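Long-range contacts in protein SSD1 (Saccharomyces cerevisiae S288C, PDB 7AM1), which binds mRNA, including untranslated regions, and represses translation as a pseudonuclease of the RNase II family, a non-enzymatic member with an alternative RNA recognition site: residues W374-A379 against L438-G443; H395-T400 against A662-Y667; P340-L345 against L429-F434; N357-N362 against E469-P474. All blocks are in the same frame, centred on the assembly; numbering follows the deposited sequence.

Interaction 1 of 4, residues W374-A379 against L438-G443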
loop_
_atom_site.group_PDB
_atom_site.type_symbol
_atom_site.label_atom_id
_atom_site.label_comp_id
_atom_site.label_asym_id
_atom_site.label_seq_id
_atom_site.Cartn_x
_atom_site.Cartn_y
_atom_site.Cartn_z
ATOM N N TRP A 374 9.923 -12.706 -11.993
ATOM C CA TRP A 374 10.141 -13.391 -10.730
ATOM C C TRP A 374 10.279 -14.883 -11.001
ATOM O O TRP A 374 10.102 -15.353 -12.127
ATOM C CB TRP A 374 8.989 -13.090 -9.760
ATOM C CG TRP A 374 9.201 -13.568 -8.363
ATOM C CD1 TRP A 374 8.396 -14.409 -7.654
ATOM C CD2 TRP A 374 10.291 -13.230 -7.499
ATOM N NE1 TRP A 374 8.914 -14.613 -6.398
ATOM C CE2 TRP A 374 10.080 -13.902 -6.279
ATOM C CE3 TRP A 374 11.425 -12.422 -7.639
ATOM C CZ2 TRP A 374 10.960 -13.794 -5.205
ATOM C CZ3 TRP A 374 12.299 -12.314 -6.573
ATOM C CH2 TRP A 374 12.060 -12.995 -5.370
ATOM N N VAL A 375 10.617 -15.631 -9.954
ATOM C CA VAL A 375 10.785 -17.076 -10.048
ATOM C C VAL A 375 9.423 -17.758 -10.069
ATOM O O VAL A 375 8.381 -17.093 -10.095
ATOM C CB VAL A 375 11.641 -17.601 -8.879
ATOM C CG1 VAL A 375 13.007 -16.936 -8.886
ATOM C CG2 VAL A 375 10.935 -17.360 -7.551
ATOM N N SER A 376 9.426 -19.090 -10.100
ATOM C CA SER A 376 8.231 -19.896 -9.878
ATOM C C SER A 376 8.366 -20.588 -8.528
ATOM O O SER A 376 9.290 -21.384 -8.322
ATOM C CB SER A 376 8.041 -20.928 -10.989
ATOM O OG SER A 376 6.991 -21.825 -10.670
ATOM N N GLU A 377 7.465 -20.275 -7.604
ATOM C CA GLU A 377 7.504 -20.892 -6.289
ATOM C C GLU A 377 6.229 -21.645 -5.943
ATOM O O GLU A 377 6.138 -22.203 -4.844
ATOM C CB GLU A 377 7.803 -19.837 -5.210
ATOM C CG GLU A 377 6.806 -18.697 -5.075
ATOM C CD GLU A 377 7.297 -17.646 -4.086
ATOM O OE1 GLU A 377 7.795 -18.045 -3.016
ATOM O OE2 GLU A 377 7.200 -16.429 -4.368
ATOM N N PHE A 378 5.261 -21.704 -6.855
ATOM C CA PHE A 378 3.976 -22.339 -6.606
ATOM C C PHE A 378 3.572 -23.125 -7.841
ATOM O O PHE A 378 3.737 -22.647 -8.966
ATOM C CB PHE A 378 2.915 -21.295 -6.272
ATOM C CG PHE A 378 1.575 -21.870 -5.934
ATOM C CD1 PHE A 378 1.350 -22.424 -4.689
ATOM C CD2 PHE A 378 0.531 -21.823 -6.842
ATOM C CE1 PHE A 378 0.117 -22.936 -4.359
ATOM C CE2 PHE A 378 -0.704 -22.328 -6.511
ATOM C CZ PHE A 378 -0.910 -22.884 -5.267
ATOM N N ALA A 379 3.066 -24.337 -7.627
ATOM C CA ALA A 379 2.647 -25.207 -8.715
ATOM C C ALA A 379 1.363 -25.918 -8.312
ATOM O O ALA A 379 1.062 -26.076 -7.126
ATOM C CB ALA A 379 3.746 -26.216 -9.071
ATOM N N LEU A 438 16.345 -22.893 -7.298
ATOM C CA LEU A 438 15.143 -23.416 -6.662
ATOM C C LEU A 438 13.860 -23.108 -7.427
ATOM O O LEU A 438 12.812 -23.668 -7.087
ATOM C CB LEU A 438 15.023 -22.878 -5.230
ATOM C CG LEU A 438 16.203 -23.183 -4.303
ATOM C CD1 LEU A 438 15.812 -22.892 -2.865
ATOM C CD2 LEU A 438 16.696 -24.616 -4.451
ATOM N N SER A 439 13.901 -22.218 -8.417
ATOM C CA SER A 439 12.705 -21.900 -9.185
ATOM C C SER A 439 12.170 -23.153 -9.868
ATOM O O SER A 439 12.906 -23.857 -10.565
ATOM C CB SER A 439 13.014 -20.821 -10.224
ATOM O OG SER A 439 11.859 -20.477 -10.975
ATOM N N LEU A 440 10.884 -23.431 -9.661
ATOM C CA LEU A 440 10.260 -24.599 -10.271
ATOM C C LEU A 440 10.332 -24.505 -11.790
ATOM O O LEU A 440 10.070 -23.451 -12.374
ATOM C CB LEU A 440 8.802 -24.701 -9.823
ATOM C CG LEU A 440 8.569 -24.721 -8.313
ATOM C CD1 LEU A 440 7.083 -24.670 -7.993
ATOM C CD2 LEU A 440 9.215 -25.958 -7.698
ATOM N N ALA A 441 10.665 -25.621 -12.436
ATOM C CA ALA A 441 10.787 -25.641 -13.888
ATOM C C ALA A 441 10.430 -27.022 -14.406
ATOM O O ALA A 441 10.653 -28.019 -13.711
ATOM C CB ALA A 441 12.206 -25.270 -14.343
ATOM N N PRO A 442 9.883 -27.118 -15.618
ATOM C CA PRO A 442 9.558 -28.441 -16.161
ATOM C C PRO A 442 10.786 -29.334 -16.220
ATOM O O PRO A 442 11.891 -28.887 -16.538
ATOM C CB PRO A 442 9.021 -28.126 -17.563
ATOM C CG PRO A 442 8.513 -26.736 -17.472
ATOM C CD PRO A 442 9.438 -26.031 -16.511
ATOM N N GLY A 443 10.582 -30.613 -15.907
ATOM C CA GLY A 443 11.648 -31.590 -15.916
ATOM C C GLY A 443 12.576 -31.539 -14.725
ATOM O O GLY A 443 13.386 -32.460 -14.554
#
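Ser376 and Ser439 meet where the chain leaving helix 432-438 passes the approach to strand 378-384, and Ser376 is gripped through both its backbone polar groups. Its amide donates to the hydroxyl of Ser439, with Ser376 N and Ser439 OG 2.9 Å apart and the bond nearly straight at 170°. Ser439 OG lies anti to its own backbone N (chi1 -179°), which turns it to the Ser376 amide. In return Leu440 N donates to Ser376 O, also at 2.9 Å. The Ser439 CA-H adds a longer contact to the same oxygen. Ser376 OG is hydrogen-bonded to Ile369 O of strand 367-370 and rests 3.5 Å from Leu440 CB.

Val375 CB lies against the Ser439 hydroxyl, while the apolar pair is Leu440 CD1 with Ala379 CB, 3.8 Å apart. On the other side of the chain Glu377 turns away, its OE2 accepting from Trp374 NE1 while OE1 receives the amide of Met664. Within this buried part of the RNB domain, one side-chain hydroxyl and one backbone amide thus satisfy the backbone N-H and C=O of Ser376, pinning the loop to the chain just ahead of strand 378-384 without any charged pair between the two segments.

Interaction 2 of 4, residues H395-T400 against A662-Y667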
loop_
_atom_site.group_PDB
_atom_site.type_symbol
_atom_site.label_atom_id
_atom_site.label_comp_id
_atom_site.label_asym_id
_atom_site.label_seq_id
_atom_site.Cartn_x
_atom_site.Cartn_y
_atom_site.Cartn_z
ATOM N N HIS A 395 1.402 -26.940 -4.412
ATOM C CA HIS A 395 2.793 -27.247 -4.106
ATOM C C HIS A 395 3.594 -25.960 -3.986
ATOM O O HIS A 395 3.531 -25.100 -4.873
ATOM C CB HIS A 395 3.411 -28.139 -5.189
ATOM C CG HIS A 395 2.524 -29.263 -5.631
ATOM N ND1 HIS A 395 2.301 -30.387 -4.866
ATOM C CD2 HIS A 395 1.805 -29.433 -6.767
ATOM C CE1 HIS A 395 1.486 -31.202 -5.510
ATOM N NE2 HIS A 395 1.167 -30.646 -6.667
ATOM N N VAL A 396 4.354 -25.842 -2.898
ATOM C CA VAL A 396 5.191 -24.684 -2.616
ATOM C C VAL A 396 6.632 -25.150 -2.449
ATOM O O VAL A 396 6.893 -26.163 -1.790
ATOM C CB VAL A 396 4.719 -23.942 -1.348
ATOM C CG1 VAL A 396 5.644 -22.767 -1.051
ATOM C CG2 VAL A 396 3.277 -23.482 -1.499
ATOM N N VAL A 397 7.568 -24.410 -3.052
ATOM C CA VAL A 397 8.984 -24.728 -2.894
ATOM C C VAL A 397 9.324 -24.842 -1.413
ATOM O O VAL A 397 8.980 -23.968 -0.609
ATOM C CB VAL A 397 9.854 -23.665 -3.588
ATOM C CG1 VAL A 397 11.323 -23.897 -3.266
ATOM C CG2 VAL A 397 9.625 -23.690 -5.086
ATOM N N ASP A 398 10.014 -25.923 -1.052
ATOM C CA ASP A 398 10.411 -26.179 0.335
ATOM C C ASP A 398 11.762 -25.509 0.583
ATOM O O ASP A 398 12.809 -26.150 0.700
ATOM C CB ASP A 398 10.450 -27.679 0.608
ATOM C CG ASP A 398 10.673 -28.016 2.080
ATOM O OD1 ASP A 398 10.969 -27.103 2.884
ATOM O OD2 ASP A 398 10.538 -29.208 2.434
ATOM N N VAL A 399 11.711 -24.176 0.653
ATOM C CA VAL A 399 12.928 -23.374 0.719
ATOM C C VAL A 399 13.767 -23.770 1.926
ATOM O O VAL A 399 14.990 -23.917 1.825
ATOM C CB VAL A 399 12.588 -21.872 0.752
ATOM C CG1 VAL A 399 13.858 -21.042 0.816
ATOM C CG2 VAL A 399 11.770 -21.472 -0.457
ATOM N N THR A 400 13.127 -23.942 3.090
ATOM C CA THR A 400 13.884 -24.136 4.322
ATOM C C THR A 400 14.591 -25.485 4.368
ATOM O O THR A 400 15.531 -25.647 5.152
ATOM C CB THR A 400 12.986 -23.979 5.556
ATOM O OG1 THR A 400 11.984 -25.000 5.580
ATOM C CG2 THR A 400 12.313 -22.605 5.567
ATOM N N ALA A 662 4.607 -18.138 -0.224
ATOM C CA ALA A 662 5.591 -17.297 -0.915
ATOM C C ALA A 662 6.900 -17.231 -0.135
ATOM O O ALA A 662 7.386 -16.150 0.209
ATOM C CB ALA A 662 5.020 -15.898 -1.156
ATOM N N PRO A 663 7.526 -18.385 0.121
ATOM C CA PRO A 663 8.803 -18.381 0.857
ATOM C C PRO A 663 9.968 -17.778 0.088
ATOM O O PRO A 663 10.986 -17.447 0.711
ATOM C CB PRO A 663 9.040 -19.871 1.141
ATOM C CG PRO A 663 8.382 -20.555 -0.027
ATOM C CD PRO A 663 7.124 -19.750 -0.267
ATOM N N MET A 664 9.872 -17.628 -1.233
ATOM C CA MET A 664 10.961 -17.016 -1.984
ATOM C C MET A 664 11.003 -15.500 -1.838
ATOM O O MET A 664 12.006 -14.891 -2.225
ATOM C CB MET A 664 10.861 -17.377 -3.467
ATOM C CG MET A 664 10.946 -18.869 -3.756
ATOM S SD MET A 664 12.527 -19.591 -3.272
ATOM C CE MET A 664 13.561 -19.135 -4.657
ATOM N N ARG A 665 9.950 -14.874 -1.296
ATOM C CA ARG A 665 9.922 -13.425 -1.143
ATOM C C ARG A 665 9.493 -12.942 0.236
ATOM O O ARG A 665 9.596 -11.738 0.497
ATOM C CB ARG A 665 8.994 -12.787 -2.194
ATOM C CG ARG A 665 7.600 -13.406 -2.303
ATOM C CD ARG A 665 6.766 -12.664 -3.340
ATOM N NE ARG A 665 5.377 -13.102 -3.389
ATOM C CZ ARG A 665 4.408 -12.624 -2.611
ATOM N NH1 ARG A 665 4.670 -11.700 -1.691
ATOM N NH2 ARG A 665 3.170 -13.086 -2.745
ATOM N N ARG A 666 9.038 -13.827 1.123
ATOM C CA ARG A 666 8.630 -13.466 2.474
ATOM C C ARG A 666 9.354 -14.351 3.480
ATOM O O ARG A 666 9.280 -15.582 3.395
ATOM C CB ARG A 666 7.118 -13.616 2.656
ATOM C CG ARG A 666 6.282 -12.862 1.646
ATOM C CD ARG A 666 4.808 -12.869 2.059
ATOM N NE ARG A 666 4.271 -14.231 2.144
ATOM C CZ ARG A 666 3.143 -14.648 1.567
ATOM N NH1 ARG A 666 2.399 -13.812 0.852
ATOM N NH2 ARG A 666 2.754 -15.910 1.710
ATOM N N TYR A 667 10.044 -13.731 4.440
ATOM C CA TYR A 667 10.732 -14.528 5.446
ATOM C C TYR A 667 9.773 -15.121 6.471
ATOM O O TYR A 667 10.070 -16.170 7.047
ATOM C CB TYR A 667 11.791 -13.706 6.183
ATOM C CG TYR A 667 12.625 -14.574 7.093
ATOM C CD1 TYR A 667 13.715 -15.277 6.599
ATOM C CD2 TYR A 667 12.293 -14.733 8.432
ATOM C CE1 TYR A 667 14.468 -16.094 7.419
ATOM C CE2 TYR A 667 13.039 -15.548 9.259
ATOM C CZ TYR A 667 14.124 -16.226 8.748
ATOM O OH TYR A 667 14.867 -17.035 9.573
#
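Pro663 pushes its ring into a shallow hollow lined by Val396, Val397 and Val399, and each of its carbons CB, CG and CD finds a wall. Its CD is pressed against Val396 CG1 at 3.5 Å, a carbon pair closer than usual van der Waals contact. The next corner, CG, sits between Val399 CG2 and the backbone oxygen of Val397, 3.5 Å from Val397 O. CB completes the fit, again against Val399 CG2. That methyl, the branch anti to the Val399 carbonyl carbon, is therefore the bump shared by two residues: beyond the proline it also touches Met664 SD at 3.5 Å.

Met664 lies beside the proline. Its chain bends at chi2 (-63°) and again at chi3, so that the sulphur, rather than the terminal methyl, faces Val399; Val397 CG1 lies farther off, 4.5 Å from the same Met664 SD. The inverse gamma turn centred on Asp398 swings the chain between Val397 and Val399, and the two valines thus present side chains to the same loop.

The contact joins the end of strand 389-397 to the loop leading into helix 668-681. His673 of that helix touches both Val396 and Pro663, His670 packs on Val399, and Asn435 and Leu438 of helix 432-438 lie against Met664.

Interaction 3 of 4, residues P340-L345 against L429-F434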
loop_
_atom_site.group_PDB
_atom_site.type_symbol
_atom_site.label_atom_id
_atom_site.label_comp_id
_atom_site.label_asym_id
_atom_site.label_seq_id
_atom_site.Cartn_x
_atom_site.Cartn_y
_atom_site.Cartn_z
ATOM N N PRO A 340 29.857 -16.064 -3.849
ATOM C CA PRO A 340 29.490 -17.396 -4.366
ATOM C C PRO A 340 29.207 -18.430 -3.289
ATOM O O PRO A 340 28.487 -19.397 -3.564
ATOM C CB PRO A 340 30.714 -17.793 -5.208
ATOM C CG PRO A 340 31.346 -16.502 -5.592
ATOM C CD PRO A 340 31.122 -15.577 -4.430
ATOM N N SER A 341 29.747 -18.265 -2.077
ATOM C CA SER A 341 29.525 -19.251 -1.026
ATOM C C SER A 341 28.050 -19.418 -0.686
ATOM O O SER A 341 27.661 -20.468 -0.161
ATOM C CB SER A 341 30.302 -18.861 0.235
ATOM O OG SER A 341 29.942 -17.565 0.682
ATOM N N PHE A 342 27.225 -18.410 -0.957
ATOM C CA PHE A 342 25.793 -18.496 -0.686
ATOM C C PHE A 342 25.138 -19.415 -1.711
ATOM O O PHE A 342 24.978 -19.044 -2.878
ATOM C CB PHE A 342 25.175 -17.103 -0.701
ATOM C CG PHE A 342 25.624 -16.236 0.441
ATOM C CD1 PHE A 342 25.608 -16.722 1.738
ATOM C CD2 PHE A 342 26.077 -14.947 0.223
ATOM C CE1 PHE A 342 26.020 -15.939 2.795
ATOM C CE2 PHE A 342 26.492 -14.158 1.278
ATOM C CZ PHE A 342 26.464 -14.657 2.565
ATOM N N GLN A 343 24.760 -20.612 -1.271
ATOM C CA GLN A 343 24.199 -21.635 -2.140
ATOM C C GLN A 343 23.178 -22.435 -1.363
ATOM O O GLN A 343 23.327 -22.620 -0.145
ATOM C CB GLN A 343 25.291 -22.573 -2.681
ATOM C CG GLN A 343 26.272 -21.925 -3.643
ATOM C CD GLN A 343 25.617 -21.475 -4.937
ATOM O OE1 GLN A 343 24.516 -21.911 -5.276
ATOM N NE2 GLN A 343 26.302 -20.610 -5.677
ATOM N N PRO A 344 22.128 -22.936 -2.014
ATOM C CA PRO A 344 21.185 -23.813 -1.320
ATOM C C PRO A 344 21.834 -25.148 -0.989
ATOM O O PRO A 344 22.637 -25.676 -1.762
ATOM C CB PRO A 344 20.034 -23.977 -2.318
ATOM C CG PRO A 344 20.639 -23.688 -3.649
ATOM C CD PRO A 344 21.725 -22.680 -3.414
ATOM N N LEU A 345 21.487 -25.684 0.173
ATOM C CA LEU A 345 22.021 -26.977 0.585
ATOM C C LEU A 345 21.223 -28.088 -0.088
ATOM O O LEU A 345 19.989 -28.049 -0.071
ATOM C CB LEU A 345 21.952 -27.122 2.102
ATOM C CG LEU A 345 22.813 -26.136 2.895
ATOM C CD1 LEU A 345 22.659 -26.367 4.388
ATOM C CD2 LEU A 345 24.272 -26.257 2.482
ATOM N N LEU A 429 14.569 -11.623 -1.866
ATOM C CA LEU A 429 14.758 -11.983 -0.467
ATOM C C LEU A 429 16.059 -12.757 -0.292
ATOM O O LEU A 429 16.850 -12.469 0.613
ATOM C CB LEU A 429 13.575 -12.812 0.035
ATOM C CG LEU A 429 13.679 -13.351 1.465
ATOM C CD1 LEU A 429 13.730 -12.207 2.464
ATOM C CD2 LEU A 429 12.522 -14.290 1.775
ATOM N N LEU A 430 16.298 -13.718 -1.168
ATOM C CA LEU A 430 17.386 -14.675 -1.070
ATOM C C LEU A 430 18.500 -14.329 -2.043
ATOM O O LEU A 430 18.343 -13.473 -2.918
ATOM C CB LEU A 430 16.857 -16.082 -1.357
ATOM C CG LEU A 430 15.737 -16.557 -0.430
ATOM C CD1 LEU A 430 15.075 -17.810 -0.980
ATOM C CD2 LEU A 430 16.280 -16.802 0.968
ATOM N N PRO A 431 19.657 -14.977 -1.914
ATOM C CA PRO A 431 20.707 -14.802 -2.923
ATOM C C PRO A 431 20.213 -15.228 -4.295
ATOM O O PRO A 431 19.379 -16.128 -4.428
ATOM C CB PRO A 431 21.841 -15.707 -2.426
ATOM C CG PRO A 431 21.588 -15.877 -0.964
ATOM C CD PRO A 431 20.090 -15.855 -0.813
ATOM N N GLN A 432 20.750 -14.570 -5.327
ATOM C CA GLN A 432 20.377 -14.902 -6.696
ATOM C C GLN A 432 20.523 -16.393 -6.959
ATOM O O GLN A 432 19.709 -16.990 -7.673
ATOM C CB GLN A 432 21.239 -14.112 -7.681
ATOM C CG GLN A 432 20.508 -12.983 -8.375
ATOM C CD GLN A 432 19.368 -13.479 -9.238
ATOM O OE1 GLN A 432 19.349 -14.636 -9.653
ATOM N NE2 GLN A 432 18.405 -12.607 -9.507
ATOM N N SER A 433 21.550 -17.015 -6.372
ATOM C CA SER A 433 21.784 -18.438 -6.587
ATOM C C SER A 433 20.605 -19.281 -6.124
ATOM O O SER A 433 20.340 -20.343 -6.700
ATOM C CB SER A 433 23.060 -18.867 -5.860
ATOM O OG SER A 433 22.952 -18.634 -4.465
ATOM N N PHE A 434 19.887 -18.836 -5.090
ATOM C CA PHE A 434 18.712 -19.570 -4.633
ATOM C C PHE A 434 17.567 -19.440 -5.628
ATOM O O PHE A 434 16.913 -20.432 -5.973
ATOM C CB PHE A 434 18.279 -19.072 -3.255
ATOM C CG PHE A 434 19.081 -19.643 -2.123
ATOM C CD1 PHE A 434 20.431 -19.356 -1.996
ATOM C CD2 PHE A 434 18.483 -20.455 -1.178
ATOM C CE1 PHE A 434 21.169 -19.877 -0.953
ATOM C CE2 PHE A 434 19.215 -20.978 -0.131
ATOM C CZ PHE A 434 20.560 -20.690 -0.019
#
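Ser433 OG stands between its backbone N and carbonyl carbon (chi1 60°), which aims the hydroxyl at Phe342 O, and Phe434 CG lies anti to its carbonyl carbon, starting the side chain toward Pro344. The hydroxyl donates to Phe342 O in a short bond, Ser433 OG to Phe342 O 2.6 Å, approaching from above the carbonyl plane by 38°. Pro344 lies over one face of the Phe434 ring: its CD is 3.9 Å from the ring centroid and only 18° off the normal, a CH-pi contact displaced toward the rim. Pro344 N also lies over this ring, 3.4 Å from Phe434 CE1.

Gln343 bends at chi2, which turns CD back toward Ser433; Gln343 OE1 lies 3.4 Å from Ser433 CB, while NE2 donates to Pro340 O within its own segment. Farther along, Phe342 CB meets Pro431 CG at 3.8 Å; Pro431 holds the N-cap position of helix 432-438. The Phe342 ring then leads off to helix 408-416, where it packs on Val409 and Arg412.

A single directional bond thus sets the linker ahead of helix 349-354 against the first turn of helix 432-438, while the proline-aromatic contact supplies much of the buried area.

Interaction 4 of 4, residues N357-N362 against E469-P474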
loop_
_atom_site.group_PDB
_atom_site.type_symbol
_atom_site.label_atom_id
_atom_site.label_comp_id
_atom_site.label_asym_id
_atom_site.label_seq_id
_atom_site.Cartn_x
_atom_site.Cartn_y
_atom_site.Cartn_z
ATOM N N ASN A 357 5.636 -38.525 -3.476
ATOM C CA ASN A 357 6.236 -38.321 -4.787
ATOM C C ASN A 357 5.157 -37.982 -5.808
ATOM O O ASN A 357 4.204 -38.746 -5.991
ATOM C CB ASN A 357 7.019 -39.560 -5.218
ATOM C CG ASN A 357 7.872 -39.300 -6.437
ATOM O OD1 ASN A 357 7.354 -39.103 -7.536
ATOM N ND2 ASN A 357 9.187 -39.290 -6.250
ATOM N N PHE A 358 5.308 -36.830 -6.462
ATOM C CA PHE A 358 4.425 -36.400 -7.538
ATOM C C PHE A 358 5.189 -36.275 -8.855
ATOM O O PHE A 358 4.852 -35.437 -9.692
ATOM C CB PHE A 358 3.761 -35.055 -7.218
ATOM C CG PHE A 358 2.826 -35.081 -6.038
ATOM C CD1 PHE A 358 1.560 -35.635 -6.146
ATOM C CD2 PHE A 358 3.203 -34.510 -4.829
ATOM C CE1 PHE A 358 0.694 -35.647 -5.059
ATOM C CE2 PHE A 358 2.345 -34.520 -3.736
ATOM C CZ PHE A 358 1.090 -35.081 -3.851
ATOM N N THR A 359 6.218 -37.098 -9.062
ATOM C CA THR A 359 7.080 -36.934 -10.226
ATOM C C THR A 359 6.655 -37.778 -11.422
ATOM O O THR A 359 7.169 -37.557 -12.525
ATOM C CB THR A 359 8.535 -37.279 -9.877
ATOM O OG1 THR A 359 8.623 -38.651 -9.476
ATOM C CG2 THR A 359 9.048 -36.390 -8.752
ATOM N N ASP A 360 5.742 -38.731 -11.238
ATOM C CA ASP A 360 5.261 -39.553 -12.344
ATOM C C ASP A 360 4.373 -38.702 -13.244
ATOM O O ASP A 360 3.233 -38.386 -12.886
ATOM C CB ASP A 360 4.503 -40.768 -11.816
ATOM C CG ASP A 360 4.221 -41.795 -12.897
ATOM O OD1 ASP A 360 4.171 -41.419 -14.085
ATOM O OD2 ASP A 360 4.051 -42.985 -12.553
ATOM N N THR A 361 4.899 -38.316 -14.409
ATOM C CA THR A 361 4.155 -37.473 -15.337
ATOM C C THR A 361 2.990 -38.205 -15.993
ATOM O O THR A 361 2.213 -37.568 -16.715
ATOM C CB THR A 361 5.096 -36.913 -16.407
ATOM O OG1 THR A 361 5.815 -37.979 -17.038
ATOM C CG2 THR A 361 6.088 -35.936 -15.780
ATOM N N ASN A 362 2.859 -39.518 -15.777
ATOM C CA ASN A 362 1.677 -40.234 -16.235
ATOM C C ASN A 362 0.499 -40.069 -15.288
ATOM O O ASN A 362 -0.652 -40.198 -15.721
ATOM C CB ASN A 362 1.965 -41.734 -16.371
ATOM C CG ASN A 362 3.002 -42.040 -17.427
ATOM O OD1 ASN A 362 3.110 -41.337 -18.430
ATOM N ND2 ASN A 362 3.766 -43.103 -17.209
ATOM N N GLU A 469 5.305 -33.064 3.291
ATOM C CA GLU A 469 6.459 -32.868 2.425
ATOM C C GLU A 469 6.321 -33.712 1.164
ATOM O O GLU A 469 5.783 -34.824 1.199
ATOM C CB GLU A 469 7.743 -33.225 3.171
ATOM C CG GLU A 469 7.998 -32.328 4.383
ATOM C CD GLU A 469 9.171 -32.791 5.222
ATOM O OE1 GLU A 469 9.905 -31.928 5.751
ATOM O OE2 GLU A 469 9.366 -34.020 5.340
ATOM N N SER A 470 6.804 -33.174 0.046
ATOM C CA SER A 470 6.567 -33.792 -1.249
ATOM C C SER A 470 7.731 -33.501 -2.185
ATOM O O SER A 470 8.678 -32.785 -1.846
ATOM C CB SER A 470 5.258 -33.286 -1.867
ATOM O OG SER A 470 5.281 -31.872 -1.987
ATOM N N THR A 471 7.637 -34.071 -3.381
ATOM C CA THR A 471 8.574 -33.840 -4.469
ATOM C C THR A 471 7.754 -33.777 -5.748
ATOM O O THR A 471 6.894 -34.635 -5.973
ATOM C CB THR A 471 9.621 -34.957 -4.559
ATOM O OG1 THR A 471 10.355 -35.031 -3.330
ATOM C CG2 THR A 471 10.584 -34.708 -5.704
ATOM N N ILE A 472 8.013 -32.764 -6.574
ATOM C CA ILE A 472 7.285 -32.580 -7.821
ATOM C C ILE A 472 8.287 -32.487 -8.961
ATOM O O ILE A 472 9.473 -32.214 -8.767
ATOM C CB ILE A 472 6.372 -31.327 -7.807
ATOM C CG1 ILE A 472 7.194 -30.033 -7.746
ATOM C CG2 ILE A 472 5.396 -31.399 -6.639
ATOM C CD1 ILE A 472 6.372 -28.766 -7.946
ATOM N N SER A 473 7.782 -32.730 -10.171
ATOM C CA SER A 473 8.527 -32.504 -11.406
ATOM C C SER A 473 7.530 -31.930 -12.399
ATOM O O SER A 473 6.800 -32.669 -13.064
ATOM C CB SER A 473 9.150 -33.798 -11.935
ATOM O OG SER A 473 9.947 -33.538 -13.078
ATOM N N PRO A 474 7.459 -30.599 -12.516
ATOM C CA PRO A 474 6.400 -29.996 -13.337
ATOM C C PRO A 474 6.427 -30.493 -14.774
ATOM O O PRO A 474 7.487 -30.710 -15.364
ATOM C CB PRO A 474 6.698 -28.493 -13.258
ATOM C CG PRO A 474 7.470 -28.327 -11.992
ATOM C CD PRO A 474 8.285 -29.577 -11.846
#
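Strands 356-358 and 462-472 run parallel here, Asn357 pairing with Thr471, and Phe358 N donates to Thr471 O at 2.8 Å. The Phe358 side chain lies on the same face of the sheet as Ile472. Its CG is anti to the carbonyl carbon (chi1 -65°), and the ring turns an edge toward Ser470, whose CB lies in the ring plane, 3.7 Å from Phe358 CE2. Phe358 CB in turn rests 4.0 Å from Ile472 CG2. The Ser470 hydroxyl is engaged elsewhere, with Ser450 and Thr448 of strand 446-456.

Asn357 opens an Asx turn: its OD1 accepts from Thr359 N at 2.8 Å, the donor standing 38° above the carbonyl plane. The Thr359 hydroxyl is modelled doubtfully close to the same oxygen. The methyl of Thr359 reaches across to the other strand, where Thr359 CG2 meets Thr471 CG2 at 3.8 Å, the two side chains crossing at a slant. Thr359 CB also faces Ser473 CB at 4.1 Å. The contact buries Ser473 N, for which the model holds no hydrogen-bond partner.

Strand 356-358 forms an outermost strand of the mixed RNB-domain sheet, with strand 462-472 pairing inward to 446-456. Phe358 reaches across the sheet to Val452 of 446-456, to His395 of strand 389-397 and to His381 of strand 378-384, and meets Tyr364 edge-to-face.

In the fold
From the N terminus, the first partner is 340-345, which waits 84 residues for 429-434 to close interaction 3. Segment 357-362 follows, and its return at 469-474 crosses that loop. Interaction 1, between 374-379 and 438-443, falls wholly within the span of interaction 4 and crosses interaction 3. Interaction 2 opens at 395-400 but closes only at 662-667, crossing all three others. Interactions 1, 2 and 4 reach one sheet: its edge strand 356-358, neighbouring strands 378-384 and 389-397, and strand 462-472. Interaction 3 ties the preceding linker to helix 432-438, whose far end leads into interaction 1; Leu429 also packs against 662-667.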